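Long-range contacts in GH62 arabinofuranosidase (Podospora anserina, PDB 4N4B), which probably removes terminal alpha-L-arabinofuranosyl side groups from xylan, as a secreted calcium-containing glycoside hydrolase of family 62 with a five-bladed beta-propeller fold: residues 59-64 against 74-79; 48-53 against 306-311; 28-33 against 328-333. All coordinates share one frame; numbering follows the deposited sequence.

Interaction 1: residues 59-64 against 74-79; sequences HHVFAS and VYFTFA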
ATOM      1  N   HIS A  59       7.668  -7.087  13.376  1.00  9.53           N
ATOM      2  CA  HIS A  59       7.123  -6.338  12.222  1.00  9.32           C
ATOM      3  C   HIS A  59       8.246  -5.712  11.443  1.00  8.69           C
ATOM      4  O   HIS A  59       9.206  -5.196  11.965  1.00 10.27           O
ATOM      5  CB  HIS A  59       6.259  -5.157  12.729  1.00  9.95           C
ATOM      6  CG  HIS A  59       5.035  -5.571  13.472  1.00  9.57           C
ATOM      7  ND1 HIS A  59       5.061  -5.750  14.852  1.00 12.01           N
ATOM      8  CD2 HIS A  59       3.716  -5.852  13.108  1.00 11.00           C
ATOM      9  CE1 HIS A  59       3.849  -6.089  15.279  1.00 11.94           C
ATOM     10  NE2 HIS A  59       3.021  -6.159  14.262  1.00 12.67           N
ATOM     11  N   HIS A  60       8.114  -5.772  10.128  1.00  8.74           N
ATOM     12  CA  HIS A  60       8.994  -5.147   9.176  1.00  9.11           C
ATOM     13  C   HIS A  60       8.157  -4.178   8.337  1.00  8.20           C
ATOM     14  O   HIS A  60       7.168  -4.605   7.725  1.00  9.43           O
ATOM     15  CB  HIS A  60       9.590  -6.253   8.209  1.00  9.23           C
ATOM     16  CG  HIS A  60      10.503  -7.198   8.944  1.00 10.05           C
ATOM     17  ND1 HIS A  60      10.121  -8.384   9.527  1.00 14.01           N
ATOM     18  CD2 HIS A  60      11.790  -7.022   9.131  1.00  8.46           C
ATOM     19  CE1 HIS A  60      11.232  -8.935  10.052  1.00  8.93           C
ATOM     20  NE2 HIS A  60      12.241  -8.106   9.848  1.00 13.53           N
ATOM     21  N   VAL A  61       8.596  -2.913   8.323  1.00  7.88           N
ATOM     22  CA  VAL A  61       7.873  -1.847   7.590  1.00  7.41           C
ATOM     23  C   VAL A  61       8.756  -1.205   6.681  1.00  6.77           C
ATOM     24  O   VAL A  61       9.886  -0.784   6.951  1.00  7.99           O
ATOM     25  CB  VAL A  61       7.249  -0.854   8.588  1.00  8.79           C
ATOM     26  CG1 VAL A  61       6.407   0.192   7.841  1.00  9.10           C
ATOM     27  CG2 VAL A  61       6.370  -1.550   9.597  1.00 10.39           C
ATOM     28  N   PHE A  62       8.202  -0.900   5.448  1.00  6.72           N
ATOM     29  CA  PHE A  62       8.820   0.048   4.530  1.00  7.03           C
ATOM     30  C   PHE A  62       7.797   1.149   4.257  1.00  6.85           C
ATOM     31  O   PHE A  62       6.626   0.891   4.165  1.00  7.65           O
ATOM     32  CB  PHE A  62       9.292  -0.587   3.187  1.00  8.24           C
ATOM     33  CG  PHE A  62      10.237  -1.733   3.401  1.00  7.68           C
ATOM     34  CD1 PHE A  62       9.804  -3.010   3.803  1.00  8.44           C
ATOM     35  CD2 PHE A  62      11.548  -1.541   3.156  1.00  9.21           C
ATOM     36  CE1 PHE A  62      10.779  -4.014   4.009  1.00  8.52           C
ATOM     37  CE2 PHE A  62      12.496  -2.577   3.310  1.00  9.80           C
ATOM     38  CZ  PHE A  62      12.060  -3.807   3.699  1.00  9.00           C
ATOM     39  N   ALA A  63       8.336   2.380   4.124  1.00  6.79           N
ATOM     40  CA  ALA A  63       7.432   3.515   3.957  1.00  6.59           C
ATOM     41  C   ALA A  63       8.112   4.533   3.064  1.00  6.91           C
ATOM     42  O   ALA A  63       9.317   4.557   2.857  1.00  8.02           O
ATOM     43  CB  ALA A  63       7.061   4.099   5.318  1.00  7.90           C
ATOM     44  N   SER A  64       7.262   5.407   2.459  1.00  6.66           N
ATOM     45  CA  SER A  64       7.728   6.617   1.781  1.00  7.44           C
ATOM     46  C   SER A  64       8.205   7.657   2.834  1.00  7.14           C
ATOM     47  O   SER A  64       7.516   7.848   3.837  1.00  8.54           O
ATOM     48  CB  SER A  64       6.710   7.297   0.899  1.00  8.14           C
ATOM     49  OG  SER A  64       6.043   6.370   0.033  1.00  8.69           O
ATOM     50  N   VAL A  74      12.099   4.351   3.381  1.00  7.23           N
ATOM     51  CA  VAL A  74      12.698   4.037   4.677  1.00  7.66           C
ATOM     52  C   VAL A  74      12.216   2.670   5.152  1.00  7.75           C
ATOM     53  O   VAL A  74      11.117   2.302   4.876  1.00  8.35           O
ATOM     54  CB  VAL A  74      12.402   5.164   5.712  1.00  7.98           C
ATOM     55  CG1 VAL A  74      10.886   5.251   6.061  1.00  8.60           C
ATOM     56  CG2 VAL A  74      13.214   4.996   6.999  1.00  8.32           C
ATOM     57  N   TYR A  75      13.098   1.972   5.878  1.00  8.02           N
ATOM     58  CA  TYR A  75      12.794   0.673   6.560  1.00  7.62           C
ATOM     59  C   TYR A  75      12.888   0.855   8.059  1.00  7.62           C
ATOM     60  O   TYR A  75      13.789   1.549   8.579  1.00  7.98           O
ATOM     61  CB  TYR A  75      13.849  -0.352   6.146  1.00  7.70           C
ATOM     62  CG  TYR A  75      13.783  -1.667   6.898  1.00  8.74           C
ATOM     63  CD1 TYR A  75      12.745  -2.554   6.762  1.00  8.00           C
ATOM     64  CD2 TYR A  75      14.788  -1.975   7.820  1.00  8.44           C
ATOM     65  CE1 TYR A  75      12.683  -3.689   7.494  1.00  9.52           C
ATOM     66  CE2 TYR A  75      14.797  -3.164   8.547  1.00  9.38           C
ATOM     67  CZ  TYR A  75      13.763  -3.983   8.400  1.00  8.88           C
ATOM     68  OH  TYR A  75      13.714  -5.207   9.120  1.00 11.74           O
ATOM     69  N   PHE A  76      11.986   0.264   8.763  1.00  7.34           N
ATOM     70  CA  PHE A  76      12.075   0.168  10.222  1.00  7.54           C
ATOM     71  C   PHE A  76      11.378  -1.061  10.695  1.00  8.31           C
ATOM     72  O   PHE A  76      10.550  -1.686  10.015  1.00  8.82           O
ATOM     73  CB  PHE A  76      11.617   1.465  10.896  1.00  9.51           C
ATOM     74  CG  PHE A  76      10.212   1.897  10.570  1.00  9.48           C
ATOM     75  CD1 PHE A  76       9.976   2.611   9.393  1.00 10.02           C
ATOM     76  CD2 PHE A  76       9.146   1.589  11.403  1.00  9.28           C
ATOM     77  CE1 PHE A  76       8.647   3.007   9.088  1.00  8.92           C
ATOM     78  CE2 PHE A  76       7.864   2.016  11.049  1.00 10.13           C
ATOM     79  CZ  PHE A  76       7.633   2.694   9.909  1.00 10.29           C
ATOM     80  N   THR A  77      11.612  -1.442  11.984  1.00  9.25           N
ATOM     81  CA  THR A  77      11.184  -2.709  12.538  1.00  9.27           C
ATOM     82  C   THR A  77      10.931  -2.638  14.015  1.00  9.22           C
ATOM     83  O   THR A  77      11.576  -1.807  14.668  1.00 10.99           O
ATOM     84  CB  THR A  77      12.229  -3.788  12.182  1.00 11.00           C
ATOM     85  OG1 THR A  77      11.825  -5.081  12.697  1.00 10.92           O
ATOM     86  CG2 THR A  77      13.592  -3.457  12.644  1.00 11.77           C
ATOM     87  N   PHE A  78      10.013  -3.407  14.523  1.00  9.80           N
ATOM     88  CA  PHE A  78       9.668  -3.347  15.927  1.00 10.17           C
ATOM     89  C   PHE A  78       8.844  -4.569  16.216  1.00 10.95           C
ATOM     90  O   PHE A  78       8.176  -5.057  15.401  1.00 11.04           O
ATOM     91  CB  PHE A  78       8.821  -2.061  16.251  1.00 11.51           C
ATOM     92  CG  PHE A  78       7.679  -1.840  15.305  1.00 10.46           C
ATOM     93  CD1 PHE A  78       7.891  -1.156  14.141  1.00 11.11           C
ATOM     94  CD2 PHE A  78       6.448  -2.344  15.552  1.00 10.86           C
ATOM     95  CE1 PHE A  78       6.882  -0.966  13.239  1.00 10.90           C
ATOM     96  CE2 PHE A  78       5.435  -2.174  14.646  1.00 12.41           C
ATOM     97  CZ  PHE A  78       5.664  -1.494  13.456  1.00 11.91           C
ATOM     98  N   ALA A  79       8.883  -4.977  17.470  1.00 11.84           N
ATOM     99  CA  ALA A  79       8.032  -6.035  17.927  1.00 13.40           C
ATOM    100  C   ALA A  79       6.642  -5.496  18.353  1.00 15.20           C
ATOM    101  O   ALA A  79       5.791  -5.400  17.569  1.00 15.21           O
ATOM    102  CB  ALA A  79       8.718  -6.814  19.046  1.00 14.53           C
TER
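Strands 59-64 and 74-78 pair as the two arms of an antiparallel beta hairpin, the middle of one propeller blade. Val61 and Phe76 form a hydrogen-bonded pair at its centre, Val61 N donating to Phe76 O at 2.9 Å; Ala63 with Val74 and His59 with Phe78 repeat the pattern on both sides.

On the face carrying His59, Val61 and Ala63, aliphatic groups meet aromatic rings. Val61 CB sits over the Phe76 ring in a CH-pi contact, 3.9 Å from its centroid, and Val61 CG1 comes to 3.5 Å from Phe76 CZ. The other methyl, CG2, turns to Phe78 CE1. Phe76 holds CG between its backbone N and carbonyl carbon (chi1 58°), which folds the ring back across the hairpin onto Val61; Phe78 does likewise and receives His59 CB over its face. The imidazole of His59 is slid off that phenyl ring, with planes only 20° apart.

At this end two carbonyls are each gripped twice. Phe78 O accepts from His59 N and from His59 ND1, the two donors coming from opposite faces of the carbonyl plane. His59 ND1 lies 3.2 Å from Phe78 O, which sits in the imidazole plane and probably limits the ring's rotation. His59 O takes Phe78 N and, from the other face, the hydroxyl Thr77 OG1 at 2.7 Å.

On the reverse face Phe62 brings its ring obliquely against Tyr75, Phe62 CZ reaching 3.4 Å from Tyr75 CD1, with the planes inclined at 41°; with His60 they make an aromatic cluster.

Strand 46-55 pairs with the far edge of 59-64, and Tyr75 bonds through its backbone to Tyr90 in the outer strand 90-91. Phe62 also packs on Pro105 and Val107 of strand 103-110, which begins the next four-stranded sheet.

Interaction 2: residues 48-53 against 306-311; sequences KDPTII and RFMYQG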
ATOM      1  N   LYS A  48       4.868   7.802   5.196  1.00  7.36           N
ATOM      2  CA  LYS A  48       3.675   7.593   4.370  1.00  8.17           C
ATOM      3  C   LYS A  48       3.656   6.192   3.799  1.00  7.70           C
ATOM      4  O   LYS A  48       4.663   5.518   3.634  1.00  7.46           O
ATOM      5  CB  LYS A  48       3.639   8.561   3.179  1.00  8.26           C
ATOM      6  CG  LYS A  48       3.511  10.020   3.566  1.00  8.28           C
ATOM      7  CD  LYS A  48       3.348  10.851   2.356  1.00  8.43           C
ATOM      8  CE  LYS A  48       1.982  10.767   1.785  1.00  8.27           C
ATOM      9  NZ  LYS A  48       1.895  11.482   0.502  1.00  9.18           N
ATOM     10  N   ASP A  49       2.502   5.784   3.347  1.00  7.76           N
ATOM     11  CA  ASP A  49       2.276   4.698   2.382  1.00  7.36           C
ATOM     12  C   ASP A  49       2.938   3.347   2.800  1.00  6.98           C
ATOM     13  O   ASP A  49       3.657   2.724   1.994  1.00  7.24           O
ATOM     14  CB  ASP A  49       2.872   5.076   1.011  1.00  7.87           C
ATOM     15  CG  ASP A  49       2.583   6.500   0.536  1.00  7.60           C
ATOM     16  OD1 ASP A  49       1.458   6.937   0.796  1.00  9.64           O
ATOM     17  OD2 ASP A  49       3.502   7.094  -0.091  1.00  8.50           O
ATOM     18  N   PRO A  50       2.692   2.923   4.024  1.00  6.37           N
ATOM     19  CA  PRO A  50       3.467   1.722   4.503  1.00  7.07           C
ATOM     20  C   PRO A  50       3.103   0.421   3.852  1.00  7.61           C
ATOM     21  O   PRO A  50       1.962   0.183   3.431  1.00  7.89           O
ATOM     22  CB  PRO A  50       3.134   1.687   5.955  1.00  7.59           C
ATOM     23  CG  PRO A  50       1.758   2.307   6.053  1.00  7.60           C
ATOM     24  CD  PRO A  50       1.855   3.464   5.104  1.00  7.09           C
ATOM     25  N   THR A  51       4.119  -0.423   3.782  1.00  6.91           N
ATOM     26  CA  THR A  51       3.935  -1.911   3.581  1.00  6.94           C
ATOM     27  C   THR A  51       4.449  -2.529   4.831  1.00  7.62           C
ATOM     28  O   THR A  51       5.460  -2.148   5.402  1.00  8.15           O
ATOM     29  CB  THR A  51       4.695  -2.332   2.320  1.00  6.77           C
ATOM     30  OG1 THR A  51       4.482  -3.758   2.100  1.00  8.17           O
ATOM     31  CG2 THR A  51       6.145  -2.135   2.338  1.00  7.83           C
ATOM     32  N   ILE A  52       3.725  -3.572   5.299  1.00  7.64           N
ATOM     33  CA  ILE A  52       4.063  -4.183   6.612  1.00  8.00           C
ATOM     34  C   ILE A  52       3.774  -5.670   6.600  1.00  8.42           C
ATOM     35  O   ILE A  52       2.694  -6.129   6.247  1.00  9.15           O
ATOM     36  CB  ILE A  52       3.269  -3.453   7.727  1.00  7.86           C
ATOM     37  CG1 ILE A  52       3.577  -4.095   9.059  1.00  8.43           C
ATOM     38  CG2 ILE A  52       1.794  -3.373   7.434  1.00  9.42           C
ATOM     39  CD1 ILE A  52       3.144  -3.268  10.241  1.00  8.58           C
ATOM     40  N   ILE A  53       4.732  -6.374   7.159  1.00  9.12           N
ATOM     41  CA  ILE A  53       4.657  -7.839   7.396  1.00  8.90           C
ATOM     42  C   ILE A  53       5.140  -8.091   8.788  1.00  9.68           C
ATOM     43  O   ILE A  53       5.770  -7.331   9.431  1.00 10.83           O
ATOM     44  CB  ILE A  53       5.380  -8.674   6.316  1.00  9.92           C
ATOM     45  CG1 ILE A  53       6.834  -8.440   6.410  1.00 10.17           C
ATOM     46  CG2 ILE A  53       4.842  -8.434   4.943  1.00 10.16           C
ATOM     47  CD1 ILE A  53       7.672  -9.354   5.522  1.00 12.46           C
ATOM     48  N   ARG A 306      -5.502  -6.143  10.900  1.00  9.66           N
ATOM     49  CA  ARG A 306      -5.030  -4.871  11.384  1.00  9.35           C
ATOM     50  C   ARG A 306      -4.389  -4.205  10.161  1.00 10.58           C
ATOM     51  O   ARG A 306      -3.789  -4.864   9.274  1.00 10.24           O
ATOM     52  CB  ARG A 306      -3.954  -5.107  12.436  1.00 12.22           C
ATOM     53  CG  ARG A 306      -4.430  -5.844  13.732  1.00 14.86           C
ATOM     54  CD  ARG A 306      -4.265  -7.303  13.618  1.00 19.61           C
ATOM     55  NE  ARG A 306      -2.851  -7.651  13.740  1.00 23.59           N
ATOM     56  CZ  ARG A 306      -2.253  -8.727  13.241  1.00 26.72           C
ATOM     57  NH1 ARG A 306      -2.936  -9.682  12.502  1.00 27.56           N
ATOM     58  NH2 ARG A 306      -0.983  -8.884  13.480  1.00 25.99           N
ATOM     59  N   PHE A 307      -4.548  -2.900  10.091  1.00  9.66           N
ATOM     60  CA  PHE A 307      -4.239  -2.113   8.872  1.00  9.66           C
ATOM     61  C   PHE A 307      -3.370  -0.929   9.328  1.00  8.76           C
ATOM     62  O   PHE A 307      -3.840  -0.081  10.146  1.00  9.50           O
ATOM     63  CB  PHE A 307      -5.508  -1.679   8.203  1.00 10.96           C
ATOM     64  CG  PHE A 307      -5.364  -0.918   6.901  1.00  9.31           C
ATOM     65  CD1 PHE A 307      -5.170  -1.580   5.690  1.00  8.84           C
ATOM     66  CD2 PHE A 307      -5.553   0.456   6.856  1.00 10.70           C
ATOM     67  CE1 PHE A 307      -5.136  -0.907   4.489  1.00 10.19           C
ATOM     68  CE2 PHE A 307      -5.507   1.138   5.662  1.00 10.61           C
ATOM     69  CZ  PHE A 307      -5.248   0.493   4.447  1.00 10.31           C
ATOM     70  N   MET A 308      -2.089  -0.882   8.954  1.00  7.04           N
ATOM     71  CA  MET A 308      -1.259   0.277   9.209  1.00  7.24           C
ATOM     72  C   MET A 308      -1.647   1.313   8.199  1.00  7.83           C
ATOM     73  O   MET A 308      -1.672   1.006   7.011  1.00  8.61           O
ATOM     74  CB  MET A 308       0.205  -0.100   9.111  1.00  8.07           C
ATOM     75  CG  MET A 308       1.082   0.920   9.808  1.00  8.88           C
ATOM     76  SD  MET A 308       2.827   0.559   9.610  1.00  9.30           S
ATOM     77  CE  MET A 308       3.562   1.486  10.908  1.00 11.22           C
ATOM     78  N   TYR A 309      -1.904   2.544   8.635  1.00  7.71           N
ATOM     79  CA  TYR A 309      -2.386   3.609   7.746  1.00  7.31           C
ATOM     80  C   TYR A 309      -1.725   4.892   8.047  1.00  7.76           C
ATOM     81  O   TYR A 309      -1.104   5.111   9.079  1.00  8.11           O
ATOM     82  CB  TYR A 309      -3.900   3.687   7.810  1.00  8.28           C
ATOM     83  CG  TYR A 309      -4.373   4.422   9.074  1.00  9.10           C
ATOM     84  CD1 TYR A 309      -4.407   3.822  10.325  1.00  8.47           C
ATOM     85  CD2 TYR A 309      -4.789   5.748   9.012  1.00  9.27           C
ATOM     86  CE1 TYR A 309      -4.837   4.474  11.459  1.00  9.74           C
ATOM     87  CE2 TYR A 309      -5.264   6.408  10.131  1.00  8.80           C
ATOM     88  CZ  TYR A 309      -5.264   5.743  11.336  1.00  9.70           C
ATOM     89  OH  TYR A 309      -5.774   6.457  12.457  1.00 10.89           O
ATOM     90  N   GLN A 310      -1.905   5.842   7.140  1.00  8.37           N
ATOM     91  CA  GLN A 310      -1.438   7.225   7.336  1.00  7.68           C
ATOM     92  C   GLN A 310      -2.633   8.153   7.584  1.00  7.70           C
ATOM     93  O   GLN A 310      -3.679   8.053   6.943  1.00  7.98           O
ATOM     94  CB  GLN A 310      -0.610   7.701   6.152  1.00  8.83           C
ATOM     95  CG  GLN A 310      -1.345   7.836   4.864  1.00  9.29           C
ATOM     96  CD  GLN A 310      -0.460   8.316   3.743  1.00  9.58           C
ATOM     97  OE1 GLN A 310       0.733   8.101   3.689  1.00 10.22           O
ATOM     98  NE2 GLN A 310      -1.098   8.974   2.749  1.00 10.00           N
ATOM     99  N   GLY A 311      -2.343   9.051   8.479  1.00  8.60           N
ATOM    100  CA  GLY A 311      -3.272  10.086   8.817  1.00  8.26           C
ATOM    101  C   GLY A 311      -2.563  11.422   9.065  1.00  8.38           C
ATOM    102  O   GLY A 311      -1.428  11.478   9.085  1.00  8.87           O
TER
HETATM  103  O   HOH W   1      -0.081   9.044  -0.010  1.00 11.82           O
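Met308 reaches across to strand 48-53, its chain extended beyond CG (chi2 -176°), and brings SD between two apolar partners: Pro50 CB at 3.8 Å and Ile52 CD1 at 3.9 Å. Ile52 lies nearly at right angles to the methionine, whose CB also faces Ile52 CG2. The Pro50 ring covers the start of this chain, with Pro50 CG resting 3.8 Å from Met308 O.

Tyr309 points away, its hydroxyl bonded to Ser30. Gln310 then turns back toward the contact and carries its polar part. Gln310 OE1 accepts Asp49 N at 2.9 Å, the donor standing 38° out of the amide's carbonyl plane, while Lys48 CB and CG line the same oxygen. Gln310 NE2 bonds Ser284 OG and gives a second hydrogen bond to a water at 2.9 Å; that water donates to Asp49 OD1 at 2.7 Å and accepts a weak bond from Lys48 NZ.

No backbone-to-backbone hydrogen bond joins the strands, which belong to different sheets; side chains, the backbone N of Asp49 and one water make the contact. With Asp49 OD2 bonded to Ser64 and Lys48 NZ to Tyr320, the buried polar groups form a network that is likely to hold the lysine and aspartate in place.

Interaction 3: residues 28-33 against 328-333; sequences WTSTGP and GFIAHN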
ATOM      1  N   TRP A  28     -13.757  -0.253  13.261  1.00 10.66           N
ATOM      2  CA  TRP A  28     -12.344  -0.189  13.644  1.00  9.84           C
ATOM      3  C   TRP A  28     -12.070   0.554  14.912  1.00 10.33           C
ATOM      4  O   TRP A  28     -12.796   1.486  15.233  1.00 11.08           O
ATOM      5  CB  TRP A  28     -11.567   0.460  12.528  1.00  9.97           C
ATOM      6  CG  TRP A  28     -11.673  -0.093  11.177  1.00  9.48           C
ATOM      7  CD1 TRP A  28     -12.559   0.324  10.238  1.00 10.22           C
ATOM      8  CD2 TRP A  28     -10.847  -1.088  10.556  1.00  8.73           C
ATOM      9  NE1 TRP A  28     -12.396  -0.408   9.070  1.00  9.84           N
ATOM     10  CE2 TRP A  28     -11.297  -1.221   9.226  1.00  8.80           C
ATOM     11  CE3 TRP A  28      -9.724  -1.839  10.993  1.00 10.03           C
ATOM     12  CZ2 TRP A  28     -10.691  -2.125   8.351  1.00  9.60           C
ATOM     13  CZ3 TRP A  28      -9.107  -2.687  10.107  1.00  9.00           C
ATOM     14  CH2 TRP A  28      -9.643  -2.830   8.813  1.00  9.65           C
ATOM     15  N   THR A  29     -10.996   0.190  15.560  1.00 11.28           N
ATOM     16  CA  THR A  29     -10.392   0.971  16.646  1.00 13.03           C
ATOM     17  C   THR A  29      -9.018   1.426  16.160  1.00 12.03           C
ATOM     18  O   THR A  29      -8.199   0.573  15.692  1.00 12.69           O
ATOM     19  CB  THR A  29     -10.188   0.050  17.859  1.00 15.93           C
ATOM     20  OG1 THR A  29     -11.481  -0.123  18.472  1.00 21.25           O
ATOM     21  CG2 THR A  29      -9.188   0.649  18.879  1.00 20.20           C
ATOM     22  N   SER A  30      -8.681   2.703  16.318  1.00 11.22           N
ATOM     23  CA  SER A  30      -7.366   3.267  15.939  1.00 10.39           C
ATOM     24  C   SER A  30      -6.433   3.556  17.132  1.00  9.67           C
ATOM     25  O   SER A  30      -6.919   4.011  18.191  1.00 11.52           O
ATOM     26  CB  SER A  30      -7.572   4.563  15.159  1.00 11.17           C
ATOM     27  OG  SER A  30      -6.342   5.077  14.734  1.00 10.09           O
ATOM     28  N   THR A  31      -5.170   3.357  16.897  1.00 10.52           N
ATOM     29  CA  THR A  31      -4.113   3.914  17.772  1.00 10.08           C
ATOM     30  C   THR A  31      -3.989   5.429  17.553  1.00 10.76           C
ATOM     31  O   THR A  31      -4.594   5.993  16.638  1.00 10.03           O
ATOM     32  CB  THR A  31      -2.742   3.270  17.455  1.00 10.59           C
ATOM     33  OG1 THR A  31      -2.297   3.698  16.135  1.00  9.60           O
ATOM     34  CG2 THR A  31      -2.788   1.754  17.521  1.00 11.57           C
ATOM     35  N   GLY A  32      -3.144   6.040  18.378  1.00 11.01           N
ATOM     36  CA  GLY A  32      -2.672   7.365  18.118  1.00 12.12           C
ATOM     37  C   GLY A  32      -1.636   7.331  16.989  1.00 12.00           C
ATOM     38  O   GLY A  32      -1.342   6.289  16.330  1.00 11.28           O
ATOM     39  N   PRO A  33      -1.034   8.480  16.636  1.00 11.59           N
ATOM     40  CA  PRO A  33      -0.023   8.575  15.640  1.00 10.78           C
ATOM     41  C   PRO A  33       1.248   8.009  16.227  1.00 15.55           C
ATOM     42  O   PRO A  33       1.650   8.443  17.353  1.00 22.00           O
ATOM     43  CB  PRO A  33       0.092  10.074  15.322  1.00 11.93           C
ATOM     44  CG  PRO A  33      -0.362  10.722  16.618  1.00 11.80           C
ATOM     45  CD  PRO A  33      -1.340   9.828  17.274  1.00 10.92           C
ATOM     46  N   GLY A 328      -0.343   5.175  11.978  1.00  8.30           N
ATOM     47  CA  GLY A 328      -0.966   4.456  13.055  1.00  8.62           C
ATOM     48  C   GLY A 328      -1.510   3.134  12.562  1.00  7.60           C
ATOM     49  O   GLY A 328      -1.264   2.713  11.441  1.00  7.98           O
ATOM     50  N   PHE A 329      -2.304   2.523  13.432  1.00  7.78           N
ATOM     51  CA  PHE A 329      -2.967   1.256  13.072  1.00  8.07           C
ATOM     52  C   PHE A 329      -4.419   1.337  13.375  1.00  8.55           C
ATOM     53  O   PHE A 329      -4.815   1.863  14.443  1.00  9.71           O
ATOM     54  CB  PHE A 329      -2.411   0.033  13.886  1.00  9.35           C
ATOM     55  CG  PHE A 329      -0.930  -0.245  13.731  1.00  9.81           C
ATOM     56  CD1 PHE A 329      -0.535  -1.034  12.708  1.00 12.16           C
ATOM     57  CD2 PHE A 329       0.024   0.297  14.529  1.00 13.08           C
ATOM     58  CE1 PHE A 329       0.809  -1.409  12.556  1.00 13.63           C
ATOM     59  CE2 PHE A 329       1.373  -0.040  14.349  1.00 16.15           C
ATOM     60  CZ  PHE A 329       1.693  -0.883  13.325  1.00 13.42           C
ATOM     61  N   ILE A 330      -5.226   0.719  12.534  1.00  9.89           N
ATOM     62  CA  ILE A 330      -6.625   0.362  12.850  1.00  9.41           C
ATOM     63  C   ILE A 330      -6.763  -1.129  12.991  1.00  9.58           C
ATOM     64  O   ILE A 330      -6.166  -1.890  12.183  1.00 10.39           O
ATOM     65  CB  ILE A 330      -7.668   0.953  11.890  1.00  9.41           C
ATOM     66  CG1 ILE A 330      -7.320   0.730  10.432  1.00  9.91           C
ATOM     67  CG2 ILE A 330      -7.844   2.454  12.236  1.00 10.75           C
ATOM     68  CD1 ILE A 330      -8.334   1.272   9.460  1.00 10.38           C
ATOM     69  N   ALA A 331      -7.477  -1.551  14.005  1.00  9.22           N
ATOM     70  CA  ALA A 331      -7.791  -2.964  14.270  1.00 10.15           C
ATOM     71  C   ALA A 331      -9.239  -3.206  14.062  1.00 10.41           C
ATOM     72  O   ALA A 331     -10.123  -2.478  14.459  1.00 10.60           O
ATOM     73  CB  ALA A 331      -7.334  -3.370  15.682  1.00 10.97           C
ATOM     74  N   HIS A 332      -9.505  -4.280  13.305  1.00 10.29           N
ATOM     75  CA  HIS A 332     -10.872  -4.613  12.907  1.00 11.47           C
ATOM     76  C   HIS A 332     -11.706  -5.121  14.054  1.00 12.97           C
ATOM     77  O   HIS A 332     -11.319  -6.188  14.580  1.00 13.37           O
ATOM     78  CB  HIS A 332     -10.796  -5.594  11.769  1.00 11.39           C
ATOM     79  CG  HIS A 332     -12.080  -6.037  11.194  1.00 11.23           C
ATOM     80  ND1 HIS A 332     -13.292  -5.391  11.153  1.00 15.13           N
ATOM     81  CD2 HIS A 332     -12.276  -7.224  10.548  1.00 10.24           C
ATOM     82  CE1 HIS A 332     -14.187  -6.179  10.524  1.00 11.26           C
ATOM     83  NE2 HIS A 332     -13.557  -7.285  10.151  1.00 16.04           N
ATOM     84  N   ASN A 333     -12.751  -4.418  14.438  1.00 12.35           N
ATOM     85  CA  ASN A 333     -13.597  -4.698  15.619  1.00 16.82           C
ATOM     86  C   ASN A 333     -14.606  -5.750  15.461  1.00 15.97           C
ATOM     87  O   ASN A 333     -15.026  -6.291  16.516  1.00 18.48           O
ATOM     88  CB  ASN A 333     -14.332  -3.349  16.152  1.00 17.29           C
ATOM     89  CG  ASN A 333     -13.371  -2.596  16.856  1.00 22.77           C
ATOM     90  OD1 ASN A 333     -12.340  -3.164  17.349  1.00 25.12           O
ATOM     91  ND2 ASN A 333     -13.604  -1.374  16.987  1.00 14.81           N
TER
HETATM   92  O   HOH W   2     -11.067  -2.293  20.057  1.00 31.70           O
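Trp28 and Ile330 meet diagonally on one face of the antiparallel pair 28-30 and 328-332, where an N-terminal strand joins the C-terminal strand in one sheet: the closure that ties the two ends of a beta-propeller together. Trp28, the residue most covered here, spreads its indole over Ile330, whose CD1 stands 3.8 Å from the centroid of the six-membered ring in a CH-pi contact. Ile330 gets there with CG1 between its backbone N and carbonyl carbon (chi1 49°), while CG2 turns to Ser30 CB. Trp28 NE1 is held by Trp266 O, which anchors the indole.

Thr29 sits on the opposite side of the sheet, pairing with Ala331 through two backbone bonds. Beyond it Thr31 clasps Phe329 twice: Thr31 N gives to Phe329 O, and Phe329 N gives to Thr31 OG1 at 2.9 Å, a hydroxyl that itself donates to Gly32 O. A valine in place of Thr31 would probably leave Phe329 N without its acceptor and the chain at Gly32 less firmly held. Past the strand's end, a water bridges Thr29 OG1 to Asn333 OD1, and Asn333 ND2 donates at 2.9 Å to Thr29 OG1, which lies in the plane of the asparagine amide.

In the fold
Interaction 2 lies innermost, about 7 Å from the centre of the chain, with interactions 1 and 3 to different sides of it, their centres about 10 and 11 Å from its own and about 17 Å from each other. Ser64 OG bonds Asp49 OD2 at 2.6 Å, coupling 1 to 2 within one sheet; Tyr309 OH and Ser30 OG, 2.7 Å apart, couple 2 to 3 within another. Phe78 CZ lies 4.0 Å from Phe329 CZ, joining 1 to 3. Interaction 2 probably borders the central pocket: the Asp49 side chain is about 5 Å from the calcium ion and about 3 Å from His285, which binds calcium in a structure of this protein. Asp49 OD2 and Lys48 NZ both hydrogen-bond a Tris molecule, probably from the crystallisation liquor.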